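Local coordinates for uncharacterized protein (PDB 4O5J) that probably attaches Helicobacter pylori to host cells by binding sialylated glycans, as the extracellular domain of the sialic acid-binding adhesin SabA, at residues Leu95-Leu100 and Ala241-Ile246; Ala86-Ile91 and Ala161-Ser166. All blocks are in the same frame, centred on the assembly; numbering follows the deposited sequence.

Contact 1: Leu95-Leu100 and Ala241-Ile246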
loop_
_atom_site.group_PDB
_atom_site.type_symbol
_atom_site.label_atom_id
_atom_site.label_comp_id
_atom_site.label_asym_id
_atom_site.label_seq_id
_atom_site.Cartn_x
_atom_site.Cartn_y
_atom_site.Cartn_z
ATOM N N LEU A 95 8.785 -3.941 11.254
ATOM C CA LEU A 95 9.277 -4.425 12.567
ATOM C C LEU A 95 9.513 -5.943 12.487
ATOM O O LEU A 95 10.356 -6.488 13.166
ATOM C CB LEU A 95 8.261 -4.096 13.666
ATOM C CG LEU A 95 8.228 -2.605 14.022
ATOM C CD1 LEU A 95 7.031 -2.263 14.938
ATOM C CD2 LEU A 95 9.567 -2.214 14.668
ATOM N N GLY A 96 8.762 -6.638 11.638
ATOM C CA GLY A 96 8.984 -8.060 11.411
ATOM C C GLY A 96 10.320 -8.275 10.749
ATOM O O GLY A 96 11.088 -9.147 11.160
ATOM N N PHE A 97 10.628 -7.489 9.733
ATOM C CA PHE A 97 11.926 -7.619 9.119
ATOM C C PHE A 97 13.055 -7.311 10.106
ATOM O O PHE A 97 14.078 -8.008 10.187
ATOM C CB PHE A 97 12.061 -6.758 7.865
ATOM C CG PHE A 97 13.406 -6.878 7.244
ATOM C CD1 PHE A 97 13.699 -7.940 6.406
ATOM C CD2 PHE A 97 14.422 -5.981 7.558
ATOM C CE1 PHE A 97 14.966 -8.085 5.860
ATOM C CE2 PHE A 97 15.688 -6.118 7.023
ATOM C CZ PHE A 97 15.969 -7.163 6.157
ATOM N N TRP A 98 12.886 -6.227 10.853
ATOM C CA TRP A 98 13.898 -5.864 11.862
ATOM C C TRP A 98 14.125 -7.022 12.800
ATOM O O TRP A 98 15.259 -7.365 13.197
ATOM C CB TRP A 98 13.429 -4.631 12.668
ATOM C CG TRP A 98 14.324 -4.428 13.813
ATOM C CD1 TRP A 98 14.097 -4.784 15.110
ATOM C CD2 TRP A 98 15.679 -3.867 13.767
ATOM N NE1 TRP A 98 15.192 -4.460 15.891
ATOM C CE2 TRP A 98 16.177 -3.896 15.118
ATOM C CE3 TRP A 98 16.496 -3.375 12.756
ATOM C CZ2 TRP A 98 17.454 -3.427 15.454
ATOM C CZ3 TRP A 98 17.771 -2.892 13.085
ATOM C CH2 TRP A 98 18.234 -2.924 14.427
ATOM N N SER A 99 13.035 -7.654 13.185
ATOM C CA SER A 99 13.094 -8.835 14.064
ATOM C C SER A 99 13.935 -9.973 13.437
ATOM O O SER A 99 14.729 -10.638 14.152
ATOM C CB SER A 99 11.688 -9.301 14.330
ATOM O OG SER A 99 11.730 -10.313 15.265
ATOM N N LEU A 100 13.837 -10.177 12.113
ATOM C CA LEU A 100 14.625 -11.217 11.428
ATOM C C LEU A 100 16.081 -10.804 11.340
ATOM O O LEU A 100 16.999 -11.573 11.690
ATOM C CB LEU A 100 14.111 -11.461 10.000
ATOM C CG LEU A 100 12.800 -12.169 9.834
ATOM C CD1 LEU A 100 12.439 -12.207 8.329
ATOM C CD2 LEU A 100 12.864 -13.593 10.459
ATOM N N ALA A 241 14.182 -9.787 -1.877
ATOM C CA ALA A 241 12.926 -9.181 -2.283
ATOM C C ALA A 241 12.072 -8.776 -1.069
ATOM O O ALA A 241 11.308 -7.807 -1.128
ATOM C CB ALA A 241 12.125 -10.134 -3.247
ATOM N N VAL A 242 12.161 -9.536 0.013
ATOM C CA VAL A 242 11.350 -9.239 1.184
ATOM C C VAL A 242 11.744 -7.849 1.690
ATOM O O VAL A 242 10.877 -7.041 2.004
ATOM C CB VAL A 242 11.482 -10.281 2.294
ATOM C CG1 VAL A 242 12.893 -10.348 2.847
ATOM C CG2 VAL A 242 10.469 -9.986 3.407
ATOM N N PHE A 243 13.045 -7.560 1.721
ATOM C CA PHE A 243 13.521 -6.258 2.122
ATOM C C PHE A 243 13.127 -5.167 1.114
ATOM O O PHE A 243 12.513 -4.144 1.496
ATOM C CB PHE A 243 15.005 -6.245 2.331
ATOM C CG PHE A 243 15.543 -4.858 2.736
ATOM C CD1 PHE A 243 15.436 -4.403 4.046
ATOM C CD2 PHE A 243 16.091 -3.992 1.771
ATOM C CE1 PHE A 243 15.900 -3.124 4.386
ATOM C CE2 PHE A 243 16.546 -2.768 2.092
ATOM C CZ PHE A 243 16.464 -2.322 3.408
ATOM N N ASN A 244 13.477 -5.348 -0.152
ATOM C CA ASN A 244 13.203 -4.357 -1.149
ATOM C C ASN A 244 11.715 -4.041 -1.259
ATOM O O ASN A 244 11.330 -2.871 -1.338
ATOM C CB ASN A 244 13.738 -4.799 -2.499
ATOM C CG ASN A 244 15.249 -4.966 -2.486
ATOM O OD1 ASN A 244 15.942 -4.316 -1.681
ATOM N ND2 ASN A 244 15.763 -5.850 -3.307
ATOM N N ASN A 245 10.879 -5.079 -1.306
ATOM C CA ASN A 245 9.467 -4.865 -1.487
ATOM C C ASN A 245 8.879 -4.068 -0.278
ATOM O O ASN A 245 8.096 -3.153 -0.462
ATOM C CB ASN A 245 8.734 -6.177 -1.646
ATOM C CG ASN A 245 8.846 -6.720 -3.069
ATOM O OD1 ASN A 245 9.662 -6.256 -3.865
ATOM N ND2 ASN A 245 8.007 -7.708 -3.384
ATOM N N ILE A 246 9.230 -4.448 0.940
ATOM C CA ILE A 246 8.747 -3.765 2.116
ATOM C C ILE A 246 9.224 -2.305 2.077
ATOM O O ILE A 246 8.438 -1.405 2.313
ATOM C CB ILE A 246 9.227 -4.425 3.433
ATOM C CG1 ILE A 246 8.576 -5.789 3.612
ATOM C CG2 ILE A 246 8.905 -3.512 4.621
ATOM C CD1 ILE A 246 9.038 -6.563 4.887
#
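One face of the F97 ring is taken by F243, whose CD1 sits over it, 3.4 Å from F97 CE2 and 3.5 Å from F97 CZ. Seen from the other ring, F97 CD2 lies in the plane of the F243 ring, at its edge. The planes are inclined at 52° with centroids 5.2 Å apart, so the pair is oblique, neither a stack nor a T-shape. V242 CG1 adds a second apolar contact, coming obliquely to F97 CE1 at 4.3 Å.

This is helix-to-helix packing in the helical, tetratricopeptide-repeat-related adhesion domain of SabA. Helices 82-101 and 241-268 run roughly antiparallel here, at 149° between their directions, and their short axes come no nearer than 11.0 Å. Across that wide spacing F97 does most of the bridging. Its CG is anti to the backbone N (chi1 179°), which carries the ring out from its helix toward the other one. F243 has the same first torsion, but its CB leaves the backbone across the interface rather than straight at it; its ring slants across that of F97 and also meets M204, I207 and A208 of helix 193-209. The 241-246 side is thus shared among three helices: 82-101, 193-209 (which also reaches I246 through M204) and 313-320, whose L319 packs on V242 and I246. All four touching residues are buried and the packing between the segments is wholly apolar. Nearer the backbone of helix 82-101, the CD1 methyl of I246 reaches the CB of F97 at 4.2 Å.

Contact 2: Ala86-Ile91 and Ala161-Ser166; sequences AVQAVI and AAQTNS
The side-chain nitrogen of Q163 serves two acceptors on helix 82-101. One is OE1 of Q88: the NE2-to-OE1 distance is 3.2 Å, and the N-H points at the oxygen with an angle of 162°. The oxygen is met nearly head-on, with a C=O...N angle of 167°, and lies close to the plane of the Q163 amide. The two amide planes differ by only 18°, so the groups are almost coplanar although the side chains that carry them run at a slant to each other. The other acceptor is OG1 of T92, one residue past the segment. Y337 OH bonds to OE1 of Q163, so both ends of this buried amide are engaged and its rotation should be well fixed.

Q163 gets there with its chain extended, CG anti to the backbone N, whereas Q88 starts off across the interface and bends at chi2 to bring its amide round. A water ties the same two residues a second time: it accepts from Q88 NE2 at 2.9 Å and donates to the backbone O of Q163 at 3.1 Å. Beside the Q163 amide, CG2 of I91 lies against the Q163 chain, 4.0 Å from NE2 and 4.1 Å from CB, giving the polar link an apolar flank.

The contact is a side-chain amide-to-amide hydrogen bond at the C-terminal end of helix 146-163, where T164 is the first residue to leave helical geometry. It joins that end to the first half of helix 82-101, with A196 and L197 of helix 193-209 packing on I91, and E346 of helix 343-396 touching Q88.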
loop_
_atom_site.group_PDB
_atom_site.type_symbol
_atom_site.label_atom_id
_atom_site.label_comp_id
_atom_site.label_asym_id
_atom_site.label_seq_id
_atom_site.Cartn_x
_atom_site.Cartn_y
_atom_site.Cartn_z
ATOM N N ALA A 86 -3.688 -0.677 5.764
ATOM C CA ALA A 86 -2.469 -0.829 4.971
ATOM C C ALA A 86 -1.260 -0.374 5.819
ATOM O O ALA A 86 -0.217 -1.038 5.852
ATOM C CB ALA A 86 -2.573 -0.017 3.693
ATOM N N VAL A 87 -1.385 0.778 6.497
ATOM C CA VAL A 87 -0.323 1.242 7.359
ATOM C C VAL A 87 0.044 0.200 8.424
ATOM O O VAL A 87 1.229 -0.059 8.659
ATOM C CB VAL A 87 -0.707 2.574 8.062
ATOM C CG1 VAL A 87 0.326 2.951 9.102
ATOM C CG2 VAL A 87 -0.872 3.685 7.032
ATOM N N GLN A 88 -0.948 -0.395 9.069
ATOM C CA GLN A 88 -0.708 -1.437 10.047
ATOM C C GLN A 88 0.127 -2.572 9.450
ATOM O O GLN A 88 1.123 -3.035 10.069
ATOM C CB GLN A 88 -2.007 -2.005 10.605
ATOM C CG GLN A 88 -2.664 -1.150 11.690
ATOM C CD GLN A 88 -1.820 -1.059 12.991
ATOM O OE1 GLN A 88 -0.704 -1.626 13.133
ATOM N NE2 GLN A 88 -2.371 -0.361 13.963
ATOM N N ALA A 89 -0.252 -3.022 8.269
ATOM C CA ALA A 89 0.484 -4.125 7.599
ATOM C C ALA A 89 1.933 -3.731 7.335
ATOM O O ALA A 89 2.868 -4.490 7.641
ATOM C CB ALA A 89 -0.196 -4.518 6.279
ATOM N N VAL A 90 2.143 -2.560 6.766
ATOM C CA VAL A 90 3.491 -2.136 6.381
ATOM C C VAL A 90 4.386 -1.971 7.619
ATOM O O VAL A 90 5.512 -2.485 7.641
ATOM C CB VAL A 90 3.439 -0.841 5.554
ATOM C CG1 VAL A 90 4.853 -0.264 5.340
ATOM C CG2 VAL A 90 2.729 -1.140 4.234
ATOM N N ILE A 91 3.882 -1.316 8.661
ATOM C CA ILE A 91 4.666 -1.139 9.909
ATOM C C ILE A 91 4.992 -2.483 10.545
ATOM O O ILE A 91 6.133 -2.750 10.898
ATOM C CB ILE A 91 3.897 -0.258 10.953
ATOM C CG1 ILE A 91 3.607 1.158 10.439
ATOM C CG2 ILE A 91 4.731 -0.120 12.220
ATOM C CD1 ILE A 91 4.811 1.917 9.993
ATOM N N ALA A 161 7.313 1.755 19.609
ATOM C CA ALA A 161 6.469 2.565 20.501
ATOM C C ALA A 161 5.334 3.275 19.730
ATOM O O ALA A 161 4.223 3.437 20.249
ATOM C CB ALA A 161 7.306 3.597 21.295
ATOM N N ALA A 162 5.628 3.732 18.498
ATOM C CA ALA A 162 4.611 4.416 17.694
ATOM C C ALA A 162 3.434 3.478 17.431
ATOM O O ALA A 162 2.281 3.885 17.428
ATOM C CB ALA A 162 5.202 4.902 16.385
ATOM N N GLN A 163 3.743 2.201 17.196
ATOM C CA GLN A 163 2.693 1.256 16.833
ATOM C C GLN A 163 1.866 0.779 18.026
ATOM O O GLN A 163 0.637 0.688 17.957
ATOM C CB GLN A 163 3.305 0.021 16.108
ATOM C CG GLN A 163 2.240 -1.041 15.850
ATOM C CD GLN A 163 2.820 -2.234 15.136
ATOM O OE1 GLN A 163 3.828 -2.817 15.566
ATOM N NE2 GLN A 163 2.194 -2.607 14.020
ATOM N N THR A 164 2.539 0.473 19.119
ATOM C CA THR A 164 1.905 -0.211 20.233
ATOM C C THR A 164 2.212 0.518 21.536
ATOM O O THR A 164 3.375 0.832 21.831
ATOM C CB THR A 164 2.423 -1.661 20.321
ATOM O OG1 THR A 164 2.094 -2.340 19.102
ATOM C CG2 THR A 164 1.796 -2.431 21.488
ATOM N N ASN A 165 1.165 0.826 22.295
ATOM C CA ASN A 165 1.343 1.405 23.609
ATOM C C ASN A 165 1.842 0.335 24.582
ATOM O O ASN A 165 1.125 -0.593 24.916
ATOM C CB ASN A 165 0.041 1.979 24.081
ATOM C CG ASN A 165 0.150 2.638 25.419
ATOM O OD1 ASN A 165 0.332 1.979 26.451
ATOM N ND2 ASN A 165 0.043 3.969 25.422
ATOM N N SER A 166 3.088 0.459 25.024
ATOM C CA SER A 166 3.680 -0.522 25.911
ATOM C C SER A 166 2.846 -0.672 27.170
ATOM O O SER A 166 2.651 -1.794 27.633
ATOM C CB SER A 166 5.073 -0.096 26.332
ATOM O OG SER A 166 4.968 1.043 27.163
HETATM O O HOH W 1 -1.422 -1.143 16.620
#

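Helix 82-101 is common to both contacts. Residues 86-91 use one part of it to meet the end of helix 146-163, and 95-100, centred about two and a half turns further on, meet the start of helix 241-268; the contact centres are 15 Å apart. Along the chain the segments alternate: 86-91, 95-100, 161-166, 241-246. The two contacts also touch directly, L95 CD1 packing 3.3 Å from Q163 OE1. Helix 193-209 borders both, on I91 in contact 2 and on F243 and I246 in contact 1. Helix 82-101 therefore packs with several later helices, tying distant parts of the sequence into one helical body within the adhesion domain.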